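Local coordinates for M64R (Myxoma virus, PDB 5CZ3), which probably acts as a host-range factor of the poxvirus C7 family, supporting multiplication of the virus in different cell types, at residues N26-D31 with R134-I139; F49-E54 with Y89-Y94; H67-G72 with R102-V107. All blocks are in the same frame, centred on the assembly; numbering follows the deposited sequence.

Interaction 1: residues N26-D31 with R134-I139; sequences NLFDGD and RTYTYI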
loop_
_atom_site.group_PDB
_atom_site.type_symbol
_atom_site.label_atom_id
_atom_site.label_comp_id
_atom_site.label_asym_id
_atom_site.label_seq_id
_atom_site.Cartn_x
_atom_site.Cartn_y
_atom_site.Cartn_z
ATOM N N ASN A 26 1.604 7.029 -1.480
ATOM C CA ASN A 26 2.299 7.918 -0.553
ATOM C C ASN A 26 1.640 9.283 -0.369
ATOM O O ASN A 26 1.038 9.824 -1.297
ATOM C CB ASN A 26 3.730 8.130 -1.033
ATOM C CG ASN A 26 3.785 8.687 -2.441
ATOM O OD1 ASN A 26 3.806 7.937 -3.417
ATOM N ND2 ASN A 26 3.797 10.011 -2.555
ATOM N N LEU A 27 1.765 9.835 0.833
ATOM C CA LEU A 27 1.373 11.218 1.078
ATOM C C LEU A 27 2.254 12.127 0.231
ATOM O O LEU A 27 3.450 11.871 0.097
ATOM C CB LEU A 27 1.511 11.573 2.559
ATOM C CG LEU A 27 0.814 10.681 3.585
ATOM C CD1 LEU A 27 1.150 11.141 4.996
ATOM C CD2 LEU A 27 -0.693 10.675 3.366
ATOM N N PHE A 28 1.686 13.183 -0.343
ATOM C CA PHE A 28 2.506 14.084 -1.144
ATOM C C PHE A 28 3.331 14.999 -0.240
ATOM O O PHE A 28 4.154 15.780 -0.717
ATOM C CB PHE A 28 1.660 14.903 -2.135
ATOM C CG PHE A 28 0.507 15.648 -1.517
ATOM C CD1 PHE A 28 0.716 16.805 -0.782
ATOM C CD2 PHE A 28 -0.796 15.222 -1.723
ATOM C CE1 PHE A 28 -0.350 17.499 -0.232
ATOM C CE2 PHE A 28 -1.864 15.912 -1.180
ATOM C CZ PHE A 28 -1.641 17.053 -0.435
ATOM N N ASP A 29 3.104 14.883 1.067
ATOM C CA ASP A 29 3.949 15.523 2.068
ATOM C C ASP A 29 3.715 14.916 3.447
ATOM O O ASP A 29 2.587 14.894 3.941
ATOM C CB ASP A 29 3.704 17.030 2.115
ATOM C CG ASP A 29 4.629 17.736 3.084
ATOM O OD1 ASP A 29 5.793 17.998 2.713
ATOM O OD2 ASP A 29 4.194 18.028 4.218
ATOM N N GLY A 30 4.787 14.427 4.063
ATOM C CA GLY A 30 4.713 13.865 5.400
ATOM C C GLY A 30 5.532 12.599 5.549
ATOM O O GLY A 30 5.537 11.748 4.660
ATOM N N ASP A 31 6.231 12.471 6.676
ATOM C CA ASP A 31 7.022 11.274 6.943
ATOM C C ASP A 31 6.129 10.151 7.457
ATOM O O ASP A 31 6.210 9.754 8.621
ATOM C CB ASP A 31 8.137 11.566 7.949
ATOM C CG ASP A 31 9.046 10.369 8.172
ATOM O OD1 ASP A 31 9.151 9.524 7.260
ATOM O OD2 ASP A 31 9.652 10.270 9.260
ATOM N N ARG A 134 -4.401 12.609 1.746
ATOM C CA ARG A 134 -3.377 13.585 1.401
ATOM C C ARG A 134 -2.437 13.002 0.348
ATOM O O ARG A 134 -1.217 13.021 0.508
ATOM C CB ARG A 134 -2.601 14.013 2.650
ATOM C CG ARG A 134 -1.848 15.325 2.501
ATOM C CD ARG A 134 -1.619 15.991 3.846
ATOM N NE ARG A 134 -0.593 15.319 4.636
ATOM C CZ ARG A 134 -0.413 15.514 5.938
ATOM N NH1 ARG A 134 -1.196 16.355 6.599
ATOM N NH2 ARG A 134 0.547 14.865 6.582
ATOM N N THR A 135 -3.014 12.462 -0.724
ATOM C CA THR A 135 -2.229 11.853 -1.795
ATOM C C THR A 135 -2.739 12.239 -3.181
ATOM O O THR A 135 -3.774 12.889 -3.323
ATOM C CB THR A 135 -2.235 10.307 -1.717
ATOM O OG1 THR A 135 -3.426 9.802 -2.332
ATOM C CG2 THR A 135 -2.157 9.819 -0.278
ATOM N N TYR A 136 -1.991 11.822 -4.198
ATOM C CA TYR A 136 -2.409 11.949 -5.587
ATOM C C TYR A 136 -2.525 10.557 -6.195
ATOM O O TYR A 136 -2.154 10.336 -7.348
ATOM C CB TYR A 136 -1.419 12.799 -6.381
ATOM C CG TYR A 136 -1.264 14.208 -5.862
ATOM C CD1 TYR A 136 -2.375 14.985 -5.565
ATOM C CD2 TYR A 136 -0.006 14.761 -5.667
ATOM C CE1 TYR A 136 -2.239 16.275 -5.091
ATOM C CE2 TYR A 136 0.141 16.050 -5.192
ATOM C CZ TYR A 136 -0.979 16.803 -4.906
ATOM O OH TYR A 136 -0.839 18.088 -4.432
ATOM N N THR A 137 -3.037 9.623 -5.402
ATOM C CA THR A 137 -3.100 8.224 -5.799
ATOM C C THR A 137 -4.062 7.979 -6.959
ATOM O O THR A 137 -5.057 8.687 -7.126
ATOM C CB THR A 137 -3.513 7.331 -4.612
ATOM O OG1 THR A 137 -3.411 5.952 -4.989
ATOM C CG2 THR A 137 -4.937 7.638 -4.170
ATOM N N TYR A 138 -3.740 6.977 -7.768
ATOM C CA TYR A 138 -4.601 6.559 -8.865
ATOM C C TYR A 138 -4.459 5.057 -9.061
ATOM O O TYR A 138 -3.455 4.468 -8.666
ATOM C CB TYR A 138 -4.260 7.314 -10.153
ATOM C CG TYR A 138 -2.899 6.987 -10.733
ATOM C CD1 TYR A 138 -1.761 7.666 -10.316
ATOM C CD2 TYR A 138 -2.756 6.010 -11.712
ATOM C CE1 TYR A 138 -0.517 7.374 -10.846
ATOM C CE2 TYR A 138 -1.517 5.710 -12.248
ATOM C CZ TYR A 138 -0.402 6.395 -11.812
ATOM O OH TYR A 138 0.833 6.100 -12.344
ATOM N N ILE A 139 -5.463 4.439 -9.671
ATOM C CA ILE A 139 -5.450 2.994 -9.851
ATOM C C ILE A 139 -5.449 2.592 -11.320
ATOM O O ILE A 139 -6.353 2.947 -12.074
ATOM C CB ILE A 139 -6.656 2.333 -9.162
ATOM C CG1 ILE A 139 -6.654 2.648 -7.665
ATOM C CG2 ILE A 139 -6.635 0.833 -9.383
ATOM C CD1 ILE A 139 -7.851 2.092 -6.925
HETATM O O HOH W 1 0.551 10.510 -3.830
#

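Interaction 2: residues F49-E54 with Y89-Y94; sequences FILVLE and YKVVIY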
loop_
_atom_site.group_PDB
_atom_site.type_symbol
_atom_site.label_atom_id
_atom_site.label_comp_id
_atom_site.label_asym_id
_atom_site.label_seq_id
_atom_site.Cartn_x
_atom_site.Cartn_y
_atom_site.Cartn_z
ATOM N N PHE A 49 0.152 -9.032 -1.943
ATOM C CA PHE A 49 0.492 -7.617 -2.036
ATOM C C PHE A 49 1.989 -7.433 -2.245
ATOM O O PHE A 49 2.797 -7.999 -1.510
ATOM C CB PHE A 49 0.068 -6.857 -0.777
ATOM C CG PHE A 49 -1.408 -6.874 -0.513
ATOM C CD1 PHE A 49 -1.992 -7.926 0.171
ATOM C CD2 PHE A 49 -2.210 -5.822 -0.923
ATOM C CE1 PHE A 49 -3.348 -7.938 0.425
ATOM C CE2 PHE A 49 -3.567 -5.828 -0.674
ATOM C CZ PHE A 49 -4.137 -6.887 0.002
ATOM N N ILE A 50 2.359 -6.639 -3.242
ATOM C CA ILE A 50 3.742 -6.205 -3.377
ATOM C C ILE A 50 3.810 -4.691 -3.235
ATOM O O ILE A 50 3.216 -3.954 -4.022
ATOM C CB ILE A 50 4.360 -6.644 -4.718
ATOM C CG1 ILE A 50 4.636 -8.147 -4.697
ATOM C CG2 ILE A 50 5.653 -5.886 -4.984
ATOM C CD1 ILE A 50 5.354 -8.657 -5.921
ATOM N N LEU A 51 4.519 -4.234 -2.208
ATOM C CA LEU A 51 4.663 -2.808 -1.946
ATOM C C LEU A 51 6.069 -2.348 -2.291
ATOM O O LEU A 51 7.048 -2.846 -1.733
ATOM C CB LEU A 51 4.352 -2.480 -0.481
ATOM C CG LEU A 51 2.964 -2.807 0.081
ATOM C CD1 LEU A 51 2.874 -4.253 0.548
ATOM C CD2 LEU A 51 2.609 -1.855 1.213
ATOM N N VAL A 52 6.169 -1.398 -3.214
ATOM C CA VAL A 52 7.462 -0.842 -3.582
ATOM C C VAL A 52 7.635 0.532 -2.948
ATOM O O VAL A 52 7.049 1.516 -3.399
ATOM C CB VAL A 52 7.622 -0.737 -5.105
ATOM C CG1 VAL A 52 8.985 -0.158 -5.452
ATOM C CG2 VAL A 52 7.431 -2.106 -5.751
ATOM N N LEU A 53 8.440 0.586 -1.893
ATOM C CA LEU A 53 8.643 1.816 -1.139
ATOM C C LEU A 53 9.958 2.491 -1.507
ATOM O O LEU A 53 11.006 1.846 -1.555
ATOM C CB LEU A 53 8.608 1.527 0.363
ATOM C CG LEU A 53 8.891 2.702 1.303
ATOM C CD1 LEU A 53 7.794 3.750 1.200
ATOM C CD2 LEU A 53 9.046 2.221 2.739
ATOM N N GLU A 54 9.895 3.792 -1.766
ATOM C CA GLU A 54 11.089 4.576 -2.056
ATOM C C GLU A 54 11.196 5.747 -1.089
ATOM O O GLU A 54 10.738 6.851 -1.392
ATOM C CB GLU A 54 11.069 5.076 -3.500
ATOM C CG GLU A 54 11.029 3.965 -4.529
ATOM C CD GLU A 54 10.723 4.473 -5.921
ATOM O OE1 GLU A 54 11.170 5.590 -6.259
ATOM O OE2 GLU A 54 10.031 3.758 -6.676
ATOM N N TYR A 89 8.473 -4.789 -0.183
ATOM C CA TYR A 89 7.724 -5.649 0.726
ATOM C C TYR A 89 6.805 -6.594 -0.043
ATOM O O TYR A 89 6.299 -6.253 -1.113
ATOM C CB TYR A 89 6.893 -4.814 1.704
ATOM C CG TYR A 89 7.690 -3.961 2.668
ATOM C CD1 TYR A 89 8.132 -2.695 2.305
ATOM C CD2 TYR A 89 7.978 -4.413 3.949
ATOM C CE1 TYR A 89 8.849 -1.909 3.189
ATOM C CE2 TYR A 89 8.693 -3.634 4.839
ATOM C CZ TYR A 89 9.127 -2.383 4.453
ATOM O OH TYR A 89 9.840 -1.608 5.337
ATOM N N LYS A 90 6.588 -7.781 0.511
ATOM C CA LYS A 90 5.639 -8.728 -0.060
ATOM C C LYS A 90 4.875 -9.437 1.048
ATOM O O LYS A 90 5.474 -10.052 1.930
ATOM C CB LYS A 90 6.349 -9.752 -0.949
ATOM C CG LYS A 90 5.413 -10.799 -1.545
ATOM C CD LYS A 90 6.140 -11.724 -2.512
ATOM C CE LYS A 90 5.197 -12.771 -3.091
ATOM N NZ LYS A 90 5.871 -13.645 -4.093
ATOM N N VAL A 91 3.550 -9.344 1.008
ATOM C CA VAL A 91 2.727 -10.019 1.999
ATOM C C VAL A 91 1.598 -10.789 1.316
ATOM O O VAL A 91 1.024 -10.336 0.325
ATOM C CB VAL A 91 2.153 -9.018 3.043
ATOM C CG1 VAL A 91 1.244 -7.997 2.387
ATOM C CG2 VAL A 91 1.420 -9.755 4.152
ATOM N N VAL A 92 1.309 -11.975 1.838
ATOM C CA VAL A 92 0.229 -12.801 1.323
ATOM C C VAL A 92 -0.759 -13.107 2.440
ATOM O O VAL A 92 -0.381 -13.630 3.487
ATOM C CB VAL A 92 0.757 -14.115 0.718
ATOM C CG1 VAL A 92 -0.397 -15.027 0.335
ATOM C CG2 VAL A 92 1.645 -13.827 -0.489
ATOM N N ILE A 93 -2.021 -12.761 2.218
ATOM C CA ILE A 93 -3.064 -13.038 3.195
ATOM C C ILE A 93 -4.034 -14.075 2.654
ATOM O O ILE A 93 -4.173 -14.240 1.442
ATOM C CB ILE A 93 -3.845 -11.768 3.574
ATOM C CG1 ILE A 93 -4.529 -11.176 2.341
ATOM C CG2 ILE A 93 -2.920 -10.748 4.215
ATOM C CD1 ILE A 93 -5.398 -9.975 2.641
ATOM N N TYR A 94 -4.701 -14.777 3.562
ATOM C CA TYR A 94 -5.726 -15.731 3.178
ATOM C C TYR A 94 -7.085 -15.267 3.682
ATOM O O TYR A 94 -7.274 -15.075 4.883
ATOM C CB TYR A 94 -5.405 -17.122 3.721
ATOM C CG TYR A 94 -6.513 -18.120 3.490
ATOM C CD1 TYR A 94 -6.662 -18.749 2.261
ATOM C CD2 TYR A 94 -7.415 -18.429 4.499
ATOM C CE1 TYR A 94 -7.678 -19.659 2.045
ATOM C CE2 TYR A 94 -8.431 -19.334 4.292
ATOM C CZ TYR A 94 -8.559 -19.947 3.064
ATOM O OH TYR A 94 -9.571 -20.854 2.852
#

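Interaction 3: residues H67-G72 with R102-V107; sequences HMRLNG and RFYSDV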
loop_
_atom_site.group_PDB
_atom_site.type_symbol
_atom_site.label_atom_id
_atom_site.label_comp_id
_atom_site.label_asym_id
_atom_site.label_seq_id
_atom_site.Cartn_x
_atom_site.Cartn_y
_atom_site.Cartn_z
ATOM N N HIS A 67 3.674 -1.614 8.592
ATOM C CA HIS A 67 2.908 -2.622 9.312
ATOM C C HIS A 67 1.549 -2.824 8.657
ATOM O O HIS A 67 1.143 -2.043 7.795
ATOM C CB HIS A 67 2.742 -2.226 10.780
ATOM C CG HIS A 67 4.038 -1.999 11.492
ATOM N ND1 HIS A 67 4.446 -0.753 11.917
ATOM C CD2 HIS A 67 5.022 -2.859 11.848
ATOM C CE1 HIS A 67 5.622 -0.855 12.508
ATOM N NE2 HIS A 67 5.995 -2.123 12.479
ATOM N N MET A 68 0.848 -3.876 9.061
ATOM C CA MET A 68 -0.453 -4.176 8.481
ATOM C C MET A 68 -1.355 -4.946 9.439
ATOM O O MET A 68 -0.900 -5.829 10.167
ATOM C CB MET A 68 -0.284 -4.966 7.181
ATOM C CG MET A 68 -1.584 -5.486 6.584
ATOM S SD MET A 68 -1.325 -6.808 5.386
ATOM C CE MET A 68 -3.010 -7.132 4.880
ATOM N N ARG A 69 -2.636 -4.593 9.439
ATOM C CA ARG A 69 -3.644 -5.369 10.143
ATOM C C ARG A 69 -4.761 -5.781 9.194
ATOM O O ARG A 69 -5.342 -4.942 8.505
ATOM C CB ARG A 69 -4.227 -4.583 11.318
ATOM C CG ARG A 69 -3.256 -4.352 12.455
ATOM C CD ARG A 69 -3.996 -3.941 13.713
ATOM N NE ARG A 69 -3.082 -3.676 14.819
ATOM C CZ ARG A 69 -2.761 -4.569 15.750
ATOM N NH1 ARG A 69 -3.281 -5.787 15.711
ATOM N NH2 ARG A 69 -1.920 -4.243 16.723
ATOM N N LEU A 70 -5.047 -7.078 9.159
ATOM C CA LEU A 70 -6.173 -7.595 8.394
ATOM C C LEU A 70 -7.315 -7.932 9.339
ATOM O O LEU A 70 -7.204 -8.854 10.149
ATOM C CB LEU A 70 -5.769 -8.830 7.586
ATOM C CG LEU A 70 -6.875 -9.433 6.717
ATOM C CD1 LEU A 70 -7.249 -8.479 5.593
ATOM C CD2 LEU A 70 -6.460 -10.788 6.163
ATOM N N ASN A 71 -8.405 -7.178 9.232
ATOM C CA ASN A 71 -9.561 -7.336 10.109
ATOM C C ASN A 71 -9.176 -7.266 11.584
ATOM O O ASN A 71 -9.711 -8.003 12.411
ATOM C CB ASN A 71 -10.282 -8.656 9.819
ATOM C CG ASN A 71 -10.850 -8.714 8.413
ATOM O OD1 ASN A 71 -11.240 -7.693 7.845
ATOM N ND2 ASN A 71 -10.901 -9.914 7.845
ATOM N N GLY A 72 -8.237 -6.382 11.904
ATOM C CA GLY A 72 -7.825 -6.164 13.278
ATOM C C GLY A 72 -6.595 -6.948 13.704
ATOM O O GLY A 72 -5.902 -6.556 14.642
ATOM N N ARG A 102 -5.385 -2.813 6.448
ATOM C CA ARG A 102 -4.837 -1.515 6.813
ATOM C C ARG A 102 -3.317 -1.532 6.868
ATOM O O ARG A 102 -2.731 -2.196 7.720
ATOM C CB ARG A 102 -5.386 -1.061 8.167
ATOM C CG ARG A 102 -6.871 -0.756 8.182
ATOM C CD ARG A 102 -7.229 0.031 9.430
ATOM N NE ARG A 102 -8.433 0.837 9.249
ATOM C CZ ARG A 102 -9.638 0.478 9.670
ATOM N NH1 ARG A 102 -9.802 -0.675 10.303
ATOM N NH2 ARG A 102 -10.680 1.271 9.463
ATOM N N PHE A 103 -2.681 -0.798 5.962
ATOM C CA PHE A 103 -1.241 -0.591 6.034
ATOM C C PHE A 103 -0.964 0.726 6.746
ATOM O O PHE A 103 -1.716 1.687 6.587
ATOM C CB PHE A 103 -0.612 -0.598 4.640
ATOM C CG PHE A 103 -0.651 -1.940 3.969
ATOM C CD1 PHE A 103 0.333 -2.882 4.222
ATOM C CD2 PHE A 103 -1.670 -2.262 3.089
ATOM C CE1 PHE A 103 0.302 -4.120 3.609
ATOM C CE2 PHE A 103 -1.708 -3.499 2.472
ATOM C CZ PHE A 103 -0.720 -4.429 2.733
ATOM N N TYR A 104 0.102 0.769 7.539
ATOM C CA TYR A 104 0.405 1.961 8.325
ATOM C C TYR A 104 1.847 2.001 8.815
ATOM O O TYR A 104 2.458 0.966 9.081
ATOM C CB TYR A 104 -0.545 2.061 9.524
ATOM C CG TYR A 104 -0.472 0.889 10.481
ATOM C CD1 TYR A 104 -1.171 -0.284 10.230
ATOM C CD2 TYR A 104 0.288 0.962 11.643
ATOM C CE1 TYR A 104 -1.111 -1.356 11.104
ATOM C CE2 TYR A 104 0.355 -0.105 12.522
ATOM C CZ TYR A 104 -0.347 -1.260 12.248
ATOM O OH TYR A 104 -0.286 -2.324 13.119
ATOM N N SER A 105 2.379 3.213 8.933
ATOM C CA SER A 105 3.703 3.427 9.499
ATOM C C SER A 105 3.585 4.060 10.878
ATOM O O SER A 105 4.520 4.011 11.677
ATOM C CB SER A 105 4.548 4.314 8.583
ATOM O OG SER A 105 3.964 5.598 8.432
ATOM N N ASP A 106 2.426 4.653 11.150
ATOM C CA ASP A 106 2.204 5.362 12.404
ATOM C C ASP A 106 0.832 5.055 12.999
ATOM O O ASP A 106 -0.056 4.545 12.313
ATOM C CB ASP A 106 2.356 6.870 12.193
ATOM C CG ASP A 106 3.714 7.246 11.634
ATOM O OD1 ASP A 106 4.648 7.460 12.434
ATOM O OD2 ASP A 106 3.850 7.325 10.394
ATOM N N VAL A 107 0.671 5.376 14.279
ATOM C CA VAL A 107 -0.570 5.116 15.002
ATOM C C VAL A 107 -1.391 6.395 15.152
ATOM O O VAL A 107 -2.623 6.357 15.187
ATOM C CB VAL A 107 -0.286 4.521 16.398
ATOM C CG2 VAL A 107 0.627 3.310 16.278
#

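Interaction 1: residues N26-D31 with R134-I139
The carbonyl oxygen of Arg134 is gripped twice: by one good hydrogen bond from Phe28 N at 3.0 Å, which arrives in the carbonyl plane, and by a weaker CA-H...O contact from Leu27 CA. This point joins two connections of the beta-sandwich, the loop from strand 20-23 to strand 34-40 and the one from strand 126-131 to strand 138-140, each of which passes from one sheet to the other. Phe28 inserts its ring between the side chains of Arg134 and Tyr136 on the other loop. Its CG takes the crowded position between backbone N and carbonyl carbon (chi1 53°), which turns the ring to where both faces are covered. Over one, Tyr136 forms an offset stack, the centroids 4.5 Å apart and the planes tilted by only 14°, with the Tyr136 hydroxyl oxygen above the centre of the Phe28 ring. Against the opposite face lies CG of Arg134, in a CH-pi contact 3.9 Å from the Phe28 ring centroid. An arginine suits this place because its CG methylene lies over the ring while the rest of the chain, bent at chi3 (74°), curls its guanidinium back to the carbonyl of Asp29. There NE and NH2 both make weak hydrogen bonds to Asp29 O, each 3.3 Å long. The Asp29 carboxylate itself is taken by His2 and by the backbone N of Glu5 and Gly6. Gly30 fits where a CB would collide with the preceding carbonyl and crowd Arg134 NH2. Thr135 shapes its own loop through an ST turn, OG1 accepting from Thr137 N while also bonded to Ser132 O. A water closes the other end, donating to Asn26 O at 2.7 Å and accepting from Tyr136 N at 2.9 Å.

Interaction 2: residues F49-E54 with Y89-Y94
Phe49 lies alongside Val91, its CB 3.6 Å from Val91 CG1, and its ring edge runs on to Ile93, whose CD1 approaches Phe49 CE1 to 3.6 Å. Both aliphatic partners hold a branch in the crowded position between backbone N and carbonyl carbon (Val91 CG1, chi1 62°, and Ile93 CG1). In Val91 this turns the methyl toward Phe49. On the same face as Phe49 and Val91, Leu51 and Tyr89 meet CB to CB at 4.1 Å, and the rim of the Tyr89 ring reaches Leu53 CD2. Bulky, mostly apolar groups suit this side, for Phe49 and Ile93 also pack on Leu39 of strand 34-40 in the other sheet. The reverse face carries Ile50, buried beside Trp151, and Lys90, whose fully extended chain brushes Ile50 with its CG and then leads the ammonium away to the exposed surface. Between the two faces, the backbone of Phe49 pairs with that of Val91, and Leu51 with Tyr89, through two hydrogen bonds each. The straightest, Phe49 N to Val91 O at 2.8 Å, points nearly along the C=O axis. Neighbouring antiparallel strands with an apolar inner face are typical of a beta-sandwich.

Interaction 3: residues H67-G72 with R102-V107
Backbone hydrogen bonds set the register: His67 with Tyr104 and Arg69 with Arg102 each exchange two N-H...O bonds of 2.9 to 3.0 Å between backbone N and O, and Met68 and Phe103 between them form a non-hydrogen-bonded pair. Among the ring contacts, Met68 flanks Phe103: CG, anti to the backbone N (chi1 173°), lies over the ring face, 4.1 Å from the Phe103 centroid, and the chain extended beyond it carries SD alongside the ring in an oblique Met-aromatic contact; a flexible thioether suits this buried side. On the other face of the sheet Tyr104 has CG in the crowded position (chi1 60°), which swings its ring across the neighbouring strand, and His67 CB sits over it in a CH-pi contact 3.8 Å from the Tyr104 centroid. Arg69 combines packing with a polar bond: its CG borders the Tyr104 ring edge, its guanidinium plane lies 5° from that of the ring, with NE 3.5 Å from Tyr104 OH, and NH1 bonds to Gly72 O at 2.9 Å, tying it to the following turn. Apolar residues facing the core and long polar or aromatic ones facing solvent are typical of an antiparallel strand pair in one sheet of a beta-sandwich.

Interactions 2 and 3 belong to the two facing sheets of the sandwich: 49-54 with 89-94 in one, 67-72 with 102-107 in the other. Their centres are about 13 Å apart and their segments alternate along the chain, so the polypeptide passes between sheets as it builds both pairs. They meet in the core, where Ile93 touches Met68 and Leu70, and Leu51 and Val91 touch Phe103. Interaction 1 encloses both in sequence, joining segments whose nearest ends are 103 residues apart. Through strand 138-140 it reaches the sheet of interaction 2, about 18 Å away between centres. Interaction 3 lies about 17 Å from it; Asp31 O approaches Asp106 OD2, and Lys64 binds Asp31 O and Asp106 OD1.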